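Local coordinates for protein lasso peptide isopeptidase AtxE2 (Asticcacaulis excentricus, PDB 5TXC) that hydrolyses the isopeptide bond of the lasso peptides astexin-2 and astexin-3, recognising their threaded shape and converting them to linear peptides, at residues T57-S62 / T129-W134; L350-E355 / I362-S367; R398-E403 / L421-Q426. All coordinates share one frame; numbering follows the deposited sequence.

Contact 1 of 3, residues T57-S62 / T129-W134; sequences TTPLLS and TIQPRW
Ser62 grips residues 129-134 at two points, where two antiparallel sheets stand side by side. They are consistent with adjacent blades of the N-terminal beta-propeller of the prolyl oligopeptidase family. Ser62 OG donates to Pro132 O at 2.7 Å, approaching almost straight onto the carbonyl oxygen. Ser62 O accepts from Trp134 NE1 at 3.1 Å. It lies near the indole plane, at the ring edge, while the nitrogen sits above the carbonyl plane of Ser62. The bond therefore does not use a carbonyl lone pair in the ordinary way. Tyr69, Ala71 and Val90 also pack against the Trp134 side chain.

Further back, the segments run only 23° apart, and the contact passes to Thr129. Its CG2 touches the backbone of Pro59 and Leu60, 3.6 Å from Leu60 CA. With chi1 at -67°, Thr129 OG1 stands beside its own backbone N and bonds to Thr51 N, which leaves the methyl facing Leu60. Pro59 lies at the centre of an inverse gamma turn, and its ring lies obliquely across the end of the extended Gln131 side chain, with Pro59 CG 3.7 Å from Gln131 CD. The turn itself is closed by Leu60 N and Thr58 O. One water joins the two backbones, donating to Leu60 O at 2.7 Å and to Ile130 O at 2.8 Å.

Contact 2 of 3, residues L350-E355 / I362-S367; sequences LLQGCE and ICAQES
Gln352 and Glu366 meet on one face of an antiparallel beta hairpin made by strands 350-357 and 360-367. The hairpin forms one edge of a four-stranded sheet, consistent with a propeller blade. Its tight part runs from Leu350 to Gln352. Leu350 pairs with Glu366, and Gln352 pairs with Ala364, both as hydrogen-bonded pairs. Gln352 N reaches Ala364 O at only 2.6 Å. Between them, Leu351 and Gln365 form a non-hydrogen-bonded pair on the other face. There Leu351 CD2 lies 3.6 Å from Gln365 CG and also touches Cys363 CB.

At Gly353 the chain turns a corner, with a positive phi of 63°, and the register slips by one. This beta bulge brings Cys354 next to Cys363. Their SG atoms are joined by a disulfide of 2.1 Å, which ties the strands covalently just where the regular pairing is broken.

Beyond the bulge the side-chain packing is looser. Glu355 and Ile362 still form a hydrogen-bonded pair, with Ile362 N 2.8 Å from Glu355 O. The Glu355 side chain, however, comes no nearer than 4.6 Å to the other strand. It is partly exposed, and its OE1 accepts from Leu63 N.

At the other end the polar groups are buried and bonded. Glu366 extends straight from its strand, with chi2 at -177°, and Gln352 bends at chi2 to meet it. Gln352 NE2 donates to Glu366 OE1 at 2.9 Å; the oxygen lies near the Gln352 amide plane, though the carboxylate is turned 41° from it. The same NE2 also bonds to Ala54 O. Glu366 OE1 makes a salt bridge with Arg372, and OE2 accepts from Phe443 N. Such a set of donors would be expected to stabilise the buried carboxylate in its charged form.

Contact 3 of 3, residues R398-E403 / L421-Q426; sequences RLPKVE and LPPDYQ
Arg398 lays its side chain across Pro423, with CG and NE both 3.4 Å from Pro423 CB. The chain is fully extended, CG lying opposite the backbone N across the CA-CB bond (chi1 -175°), and this carries the guanidinium past the proline to Asp424. Arg398 NH2 and Asp424 OD1 are paired as a salt bridge. Their separation, 2.4 Å, is very short, so the fine geometry is doubtful. The carboxylate oxygen lies at the guanidinium edge, but as modelled the two planes are turned 76° apart. Asp424 is exposed and Arg398 partly so, so the salt bridge lies near solvent.

Pro423 and Asp424 occupy the middle of a type I beta turn from Pro422 to Tyr425. The turn presents the Pro423 ring to the other segment. Its CG reaches the backbone of Leu399 and Pro400, lying 3.9 Å from Pro400 N. Leu399 itself points away from 421-426 and touches Val38.

Towards the sheet, backbone contacts take over. Pro400 CA sits 3.3 Å from Leu421 O. Lys401 and Leu421 then form an antiparallel hydrogen-bonded pair. Lys401 N donates to Leu421 O at 3.0 Å, and Leu421 N donates to Lys401 O at 2.8 Å. Their side chains start out on the same face, though the end of Lys401 leads away.

This pair lies at one end of the pairing between strands 401-408 and 414-421, which Glu403 and Leu419 carry onward. The first of these strands is at the edge of the eight-stranded mixed sheet of the alpha/beta-hydrolase domain. Pro400 packs on Leu455 and Ala458 of helix 454-459, and Leu421 leans on Leu431 of strand 431-437.

Contacts 1 and 2 are direct neighbours, with centres 12 Å apart. Leu60 CD1 packs 3.7 Å from Ala364 CB, and Leu61 CG lies 3.5 Å from Gly353 O. The 57-62 segment thus touches both 129-134 and the hairpin of contact 2. Measured between side chains, Glu366 of contact 2 is about 4 Å from Tyr438, which stabilises the alkoxide intermediate, and Thr58 of contact 1 is about 11 Å from it. Contact 3 belongs to the hydrolase domain and lies away from the annotated sites. Its nearest atoms are about 8 Å from contact 2 and about 21 Å from contact 1.

Contact 1 of 3, residues T57-S62 / T129-W134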
loop_
_atom_site.group_PDB
_atom_site.type_symbol
_atom_site.label_atom_id
_atom_site.label_comp_id
_atom_site.label_asym_id
_atom_site.label_seq_id
_atom_site.Cartn_x
_atom_site.Cartn_y
_atom_site.Cartn_z
ATOM N N THR A 57 6.219 -9.139 5.588
ATOM C CA THR A 57 5.434 -10.161 6.276
ATOM C C THR A 57 4.052 -10.380 5.673
ATOM O O THR A 57 3.262 -11.128 6.251
ATOM C CB THR A 57 5.261 -9.828 7.763
ATOM O OG1 THR A 57 4.387 -8.710 7.898
ATOM C CG2 THR A 57 6.584 -9.513 8.421
ATOM N N THR A 58 3.746 -9.776 4.522
ATOM C CA THR A 58 2.453 -9.993 3.881
ATOM C C THR A 58 2.334 -11.441 3.426
ATOM O O THR A 58 3.104 -11.869 2.561
ATOM C CB THR A 58 2.287 -9.067 2.670
ATOM O OG1 THR A 58 2.537 -7.707 3.059
ATOM C CG2 THR A 58 0.865 -9.222 2.045
ATOM N N PRO A 59 1.315 -12.296 4.017
ATOM C CA PRO A 59 1.221 -13.742 3.713
ATOM C C PRO A 59 0.529 -14.020 2.385
ATOM O O PRO A 59 -0.578 -14.557 2.322
ATOM C CB PRO A 59 0.423 -14.276 4.914
ATOM C CG PRO A 59 -0.381 -13.116 5.400
ATOM C CD PRO A 59 0.236 -11.842 4.911
ATOM N N LEU A 60 1.175 -13.618 1.299
ATOM C CA LEU A 60 0.569 -13.658 -0.019
ATOM C C LEU A 60 0.773 -14.989 -0.716
ATOM O O LEU A 60 0.217 -15.191 -1.803
ATOM C CB LEU A 60 1.067 -12.499 -0.890
ATOM C CG LEU A 60 2.531 -12.090 -0.808
ATOM C CD1 LEU A 60 3.470 -13.208 -1.280
ATOM C CD2 LEU A 60 2.718 -10.840 -1.640
ATOM N N LEU A 61 1.609 -15.869 -0.170
ATOM C CA LEU A 61 1.845 -17.160 -0.798
ATOM C C LEU A 61 1.844 -18.211 0.302
ATOM O O LEU A 61 2.032 -17.897 1.487
ATOM C CB LEU A 61 3.169 -17.192 -1.589
ATOM C CG LEU A 61 4.504 -16.999 -0.859
ATOM C CD1 LEU A 61 4.938 -18.309 -0.113
ATOM C CD2 LEU A 61 5.576 -16.568 -1.828
ATOM N N SER A 62 1.644 -19.468 -0.100
ATOM C CA SER A 62 1.728 -20.613 0.807
ATOM C C SER A 62 2.476 -21.779 0.172
ATOM O O SER A 62 2.138 -22.218 -0.936
ATOM C CB SER A 62 0.342 -21.088 1.211
ATOM O OG SER A 62 -0.120 -20.382 2.332
ATOM N N THR A 129 -5.388 -9.564 0.968
ATOM C CA THR A 129 -4.444 -10.590 0.549
ATOM C C THR A 129 -5.050 -11.950 0.841
ATOM O O THR A 129 -5.543 -12.198 1.942
ATOM C CB THR A 129 -3.096 -10.431 1.257
ATOM O OG1 THR A 129 -2.470 -9.224 0.815
ATOM C CG2 THR A 129 -2.169 -11.587 0.931
ATOM N N ILE A 130 -5.073 -12.811 -0.161
ATOM C CA ILE A 130 -5.693 -14.127 -0.049
ATOM C C ILE A 130 -4.597 -15.126 0.275
ATOM O O ILE A 130 -3.733 -15.388 -0.567
ATOM C CB ILE A 130 -6.412 -14.518 -1.344
ATOM C CG1 ILE A 130 -7.396 -13.411 -1.740
ATOM C CG2 ILE A 130 -7.032 -15.916 -1.206
ATOM C CD1 ILE A 130 -8.341 -13.002 -0.636
ATOM N N GLN A 131 -4.621 -15.698 1.478
ATOM C CA GLN A 131 -3.602 -16.670 1.856
ATOM C C GLN A 131 -4.177 -18.065 1.691
ATOM O O GLN A 131 -5.033 -18.468 2.488
ATOM C CB GLN A 131 -3.118 -16.452 3.291
ATOM C CG GLN A 131 -3.905 -15.436 4.105
ATOM C CD GLN A 131 -3.370 -15.253 5.545
ATOM O OE1 GLN A 131 -2.583 -16.074 6.062
ATOM N NE2 GLN A 131 -3.826 -14.180 6.205
ATOM N N PRO A 132 -3.790 -18.808 0.664
ATOM C CA PRO A 132 -4.343 -20.154 0.480
ATOM C C PRO A 132 -3.861 -21.093 1.574
ATOM O O PRO A 132 -2.707 -21.032 2.005
ATOM C CB PRO A 132 -3.831 -20.572 -0.900
ATOM C CG PRO A 132 -2.767 -19.592 -1.271
ATOM C CD PRO A 132 -2.677 -18.516 -0.250
ATOM N N ARG A 133 -4.771 -21.933 2.063
ATOM C CA ARG A 133 -4.464 -22.893 3.115
ATOM C C ARG A 133 -4.489 -24.307 2.551
ATOM O O ARG A 133 -5.537 -24.784 2.093
ATOM C CB ARG A 133 -5.448 -22.722 4.261
ATOM C CG ARG A 133 -5.957 -21.322 4.256
ATOM C CD ARG A 133 -5.856 -20.632 5.582
ATOM N NE ARG A 133 -4.539 -20.122 5.891
ATOM C CZ ARG A 133 -4.322 -19.029 6.617
ATOM N NH1 ARG A 133 -5.331 -18.318 7.095
ATOM N NH2 ARG A 133 -3.083 -18.643 6.854
ATOM N N TRP A 134 -3.327 -24.959 2.564
ATOM C CA TRP A 134 -3.214 -26.338 2.096
ATOM C C TRP A 134 -3.835 -27.309 3.091
ATOM O O TRP A 134 -3.657 -27.180 4.302
ATOM C CB TRP A 134 -1.744 -26.701 1.879
ATOM C CG TRP A 134 -1.093 -25.980 0.753
ATOM C CD1 TRP A 134 -0.500 -24.752 0.797
ATOM C CD2 TRP A 134 -0.954 -26.443 -0.597
ATOM N NE1 TRP A 134 0.000 -24.423 -0.438
ATOM C CE2 TRP A 134 -0.265 -25.444 -1.312
ATOM C CE3 TRP A 134 -1.357 -27.602 -1.275
ATOM C CZ2 TRP A 134 0.035 -25.569 -2.672
ATOM C CZ3 TRP A 134 -1.039 -27.733 -2.626
ATOM C CH2 TRP A 134 -0.357 -26.718 -3.308
HETATM O O HOH W 1 -2.193 -14.478 -2.730
#

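Contact 2 of 3, residues L350-E355 / I362-S367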
loop_
_atom_site.group_PDB
_atom_site.type_symbol
_atom_site.label_atom_id
_atom_site.label_comp_id
_atom_site.label_asym_id
_atom_site.label_seq_id
_atom_site.Cartn_x
_atom_site.Cartn_y
_atom_site.Cartn_z
ATOM N N LEU A 350 11.736 -5.018 -2.974
ATOM C CA LEU A 350 11.094 -5.630 -1.832
ATOM C C LEU A 350 11.104 -7.122 -2.050
ATOM O O LEU A 350 11.113 -7.591 -3.189
ATOM C CB LEU A 350 9.637 -5.177 -1.629
ATOM C CG LEU A 350 9.282 -4.045 -0.663
ATOM C CD1 LEU A 350 7.763 -3.781 -0.650
ATOM C CD2 LEU A 350 9.782 -4.328 0.737
ATOM N N LEU A 351 11.150 -7.856 -0.943
ATOM C CA LEU A 351 10.852 -9.280 -0.902
ATOM C C LEU A 351 9.628 -9.456 -0.024
ATOM O O LEU A 351 9.572 -8.874 1.062
ATOM C CB LEU A 351 12.008 -10.076 -0.325
ATOM C CG LEU A 351 13.262 -10.301 -1.152
ATOM C CD1 LEU A 351 14.197 -11.130 -0.316
ATOM C CD2 LEU A 351 12.961 -10.996 -2.469
ATOM N N GLN A 352 8.632 -10.208 -0.483
ATOM C CA GLN A 352 7.398 -10.319 0.290
ATOM C C GLN A 352 6.979 -11.768 0.543
ATOM O O GLN A 352 7.075 -12.620 -0.341
ATOM C CB GLN A 352 6.286 -9.558 -0.413
ATOM C CG GLN A 352 6.589 -8.065 -0.518
ATOM C CD GLN A 352 6.372 -7.525 -1.921
ATOM O OE1 GLN A 352 6.528 -8.251 -2.896
ATOM N NE2 GLN A 352 6.024 -6.244 -2.026
ATOM N N GLY A 353 6.493 -12.034 1.753
ATOM C CA GLY A 353 5.874 -13.312 2.091
ATOM C C GLY A 353 6.754 -14.539 2.012
ATOM O O GLY A 353 6.235 -15.642 1.892
ATOM N N CYS A 354 8.068 -14.383 2.101
ATOM C CA CYS A 354 9.007 -15.493 1.983
ATOM C C CYS A 354 8.700 -16.654 2.928
ATOM O O CYS A 354 8.407 -16.463 4.114
ATOM C CB CYS A 354 10.411 -14.969 2.267
ATOM S SG CYS A 354 10.934 -13.687 1.102
ATOM N N GLU A 355 8.794 -17.872 2.396
ATOM C CA GLU A 355 8.708 -19.086 3.203
ATOM C C GLU A 355 9.839 -20.030 2.802
ATOM O O GLU A 355 10.251 -20.075 1.635
ATOM C CB GLU A 355 7.345 -19.777 3.049
ATOM C CG GLU A 355 6.159 -18.971 3.607
ATOM C CD GLU A 355 4.833 -19.727 3.500
ATOM O OE1 GLU A 355 4.761 -20.651 2.669
ATOM O OE2 GLU A 355 3.858 -19.400 4.221
ATOM N N ILE A 362 11.280 -19.161 -0.856
ATOM C CA ILE A 362 10.364 -18.818 -1.945
ATOM C C ILE A 362 9.679 -17.503 -1.598
ATOM O O ILE A 362 9.007 -17.397 -0.570
ATOM C CB ILE A 362 9.339 -19.931 -2.204
ATOM C CG1 ILE A 362 10.052 -21.198 -2.707
ATOM C CG2 ILE A 362 8.312 -19.479 -3.225
ATOM C CD1 ILE A 362 10.245 -22.240 -1.683
ATOM N N CYS A 363 9.858 -16.493 -2.444
ATOM C CA CYS A 363 9.423 -15.134 -2.133
ATOM C C CYS A 363 8.664 -14.525 -3.300
ATOM O O CYS A 363 8.933 -14.837 -4.458
ATOM C CB CYS A 363 10.618 -14.210 -1.859
ATOM S SG CYS A 363 11.704 -14.715 -0.522
ATOM N N ALA A 364 7.768 -13.599 -2.988
ATOM C CA ALA A 364 7.406 -12.586 -3.965
ATOM C C ALA A 364 8.487 -11.509 -3.975
ATOM O O ALA A 364 9.029 -11.148 -2.924
ATOM C CB ALA A 364 6.029 -11.984 -3.661
ATOM N N GLN A 365 8.833 -11.032 -5.167
ATOM C CA GLN A 365 9.899 -10.050 -5.323
ATOM C C GLN A 365 9.489 -8.995 -6.347
ATOM O O GLN A 365 8.818 -9.277 -7.348
ATOM C CB GLN A 365 11.233 -10.713 -5.714
ATOM C CG GLN A 365 12.413 -9.779 -5.850
ATOM C CD GLN A 365 12.615 -9.290 -7.270
ATOM O OE1 GLN A 365 12.147 -9.900 -8.229
ATOM N NE2 GLN A 365 13.307 -8.173 -7.412
ATOM N N GLU A 366 9.956 -7.782 -6.102
ATOM C CA GLU A 366 9.486 -6.592 -6.788
ATOM C C GLU A 366 10.651 -5.626 -6.875
ATOM O O GLU A 366 11.460 -5.547 -5.942
ATOM C CB GLU A 366 8.332 -5.993 -5.986
ATOM C CG GLU A 366 7.591 -4.892 -6.573
ATOM C CD GLU A 366 6.532 -4.394 -5.601
ATOM O OE1 GLU A 366 6.157 -5.166 -4.678
ATOM O OE2 GLU A 366 6.096 -3.231 -5.747
ATOM N N SER A 367 10.729 -4.888 -7.981
ATOM C CA SER A 367 11.873 -4.027 -8.223
ATOM C C SER A 367 11.450 -2.947 -9.221
ATOM O O SER A 367 10.405 -3.073 -9.855
ATOM C CB SER A 367 13.037 -4.877 -8.710
ATOM O OG SER A 367 14.138 -4.095 -9.016
#

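Contact 3 of 3, residues R398-E403 / L421-Q426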
loop_
_atom_site.group_PDB
_atom_site.type_symbol
_atom_site.label_atom_id
_atom_site.label_comp_id
_atom_site.label_asym_id
_atom_site.label_seq_id
_atom_site.Cartn_x
_atom_site.Cartn_y
_atom_site.Cartn_z
ATOM N N ARG A 398 10.071 -0.962 -24.609
ATOM C CA ARG A 398 11.063 0.090 -24.529
ATOM C C ARG A 398 10.965 0.732 -23.160
ATOM O O ARG A 398 10.046 1.521 -22.906
ATOM C CB ARG A 398 10.828 1.106 -25.627
ATOM C CG ARG A 398 11.880 2.100 -25.613
ATOM C CD ARG A 398 11.862 2.882 -26.894
ATOM N NE ARG A 398 13.081 3.674 -26.975
ATOM C CZ ARG A 398 13.376 4.529 -27.947
ATOM N NH1 ARG A 398 12.474 4.682 -28.919
ATOM N NH2 ARG A 398 14.518 5.200 -27.960
ATOM N N LEU A 399 11.955 0.452 -22.297
ATOM C CA LEU A 399 11.665 0.918 -20.956
ATOM C C LEU A 399 12.331 2.245 -20.691
ATOM O O LEU A 399 13.438 2.504 -21.161
ATOM C CB LEU A 399 12.134 -0.073 -19.902
ATOM C CG LEU A 399 11.424 -1.408 -19.863
ATOM C CD1 LEU A 399 12.213 -2.295 -18.937
ATOM C CD2 LEU A 399 10.010 -1.200 -19.358
ATOM N N PRO A 400 11.665 3.053 -19.880
ATOM C CA PRO A 400 12.310 4.262 -19.358
ATOM C C PRO A 400 13.609 3.887 -18.667
ATOM O O PRO A 400 13.796 2.735 -18.291
ATOM C CB PRO A 400 11.281 4.808 -18.357
ATOM C CG PRO A 400 9.953 4.303 -18.895
ATOM C CD PRO A 400 10.253 2.937 -19.483
ATOM N N LYS A 401 14.510 4.846 -18.506
ATOM C CA LYS A 401 15.766 4.618 -17.824
ATOM C C LYS A 401 15.590 5.056 -16.371
ATOM O O LYS A 401 14.969 6.091 -16.106
ATOM C CB LYS A 401 16.872 5.387 -18.556
ATOM C CG LYS A 401 18.287 4.934 -18.329
ATOM C CD LYS A 401 19.265 6.092 -18.471
ATOM C CE LYS A 401 20.499 5.813 -17.668
ATOM N NZ LYS A 401 21.191 4.623 -18.269
ATOM N N VAL A 402 16.068 4.244 -15.430
ATOM C CA VAL A 402 15.876 4.482 -14.000
ATOM C C VAL A 402 17.225 4.694 -13.322
ATOM O O VAL A 402 18.198 4.001 -13.632
ATOM C CB VAL A 402 15.118 3.322 -13.326
ATOM C CG1 VAL A 402 14.922 3.605 -11.834
ATOM C CG2 VAL A 402 13.790 3.105 -14.023
ATOM N N GLU A 403 17.285 5.673 -12.416
ATOM C CA GLU A 403 18.492 6.016 -11.673
ATOM C C GLU A 403 18.129 6.412 -10.244
ATOM O O GLU A 403 17.241 7.242 -10.037
ATOM C CB GLU A 403 19.205 7.154 -12.392
ATOM C CG GLU A 403 20.604 7.506 -11.991
ATOM C CD GLU A 403 21.063 8.713 -12.807
ATOM O OE1 GLU A 403 20.654 8.839 -14.001
ATOM O OE2 GLU A 403 21.768 9.579 -12.239
ATOM N N LEU A 421 13.557 8.471 -16.562
ATOM C CA LEU A 421 13.731 9.302 -17.736
ATOM C C LEU A 421 13.122 8.641 -18.967
ATOM O O LEU A 421 13.135 7.409 -19.080
ATOM C CB LEU A 421 15.210 9.611 -18.007
ATOM C CG LEU A 421 15.969 10.558 -17.064
ATOM C CD1 LEU A 421 17.428 10.598 -17.454
ATOM C CD2 LEU A 421 15.413 11.970 -17.018
ATOM N N PRO A 422 12.612 9.439 -19.909
ATOM C CA PRO A 422 11.996 8.865 -21.116
ATOM C C PRO A 422 12.952 7.944 -21.839
ATOM O O PRO A 422 14.174 8.174 -21.859
ATOM C CB PRO A 422 11.675 10.100 -21.975
ATOM C CG PRO A 422 11.622 11.227 -21.045
ATOM C CD PRO A 422 12.578 10.908 -19.907
ATOM N N PRO A 423 12.433 6.906 -22.496
ATOM C CA PRO A 423 13.312 5.943 -23.189
ATOM C C PRO A 423 14.390 6.517 -24.100
ATOM O O PRO A 423 15.553 6.122 -23.988
ATOM C CB PRO A 423 12.306 5.089 -23.954
ATOM C CG PRO A 423 11.053 5.122 -23.076
ATOM C CD PRO A 423 11.013 6.505 -22.520
ATOM N N ASP A 424 14.057 7.416 -25.002
ATOM C CA ASP A 424 15.062 7.889 -25.963
ATOM C C ASP A 424 15.723 9.174 -25.454
ATOM O O ASP A 424 15.972 10.121 -26.206
ATOM C CB ASP A 424 14.364 8.126 -27.318
ATOM C CG ASP A 424 15.323 8.078 -28.524
ATOM O OD1 ASP A 424 15.950 7.001 -28.681
ATOM O OD2 ASP A 424 15.459 9.068 -29.305
ATOM N N TYR A 425 16.098 9.232 -24.189
ATOM C CA TYR A 425 16.451 10.527 -23.640
ATOM C C TYR A 425 17.909 10.849 -23.905
ATOM O O TYR A 425 18.796 10.009 -23.716
ATOM C CB TYR A 425 16.178 10.572 -22.149
ATOM C CG TYR A 425 16.613 11.862 -21.550
ATOM C CD1 TYR A 425 15.963 13.054 -21.843
ATOM C CD2 TYR A 425 17.732 11.903 -20.752
ATOM C CE1 TYR A 425 16.393 14.260 -21.291
ATOM C CE2 TYR A 425 18.169 13.081 -20.190
ATOM C CZ TYR A 425 17.505 14.261 -20.458
ATOM O OH TYR A 425 17.972 15.426 -19.899
ATOM N N GLN A 426 18.147 12.087 -24.315
ATOM C CA GLN A 426 19.481 12.610 -24.551
ATOM C C GLN A 426 19.779 13.688 -23.521
ATOM O O GLN A 426 19.079 14.703 -23.472
ATOM C CB GLN A 426 19.598 13.174 -25.961
ATOM C CG GLN A 426 20.951 13.748 -26.242
ATOM C CD GLN A 426 21.014 14.377 -27.625
ATOM O OE1 GLN A 426 20.657 15.549 -27.811
ATOM N NE2 GLN A 426 21.441 13.585 -28.613
#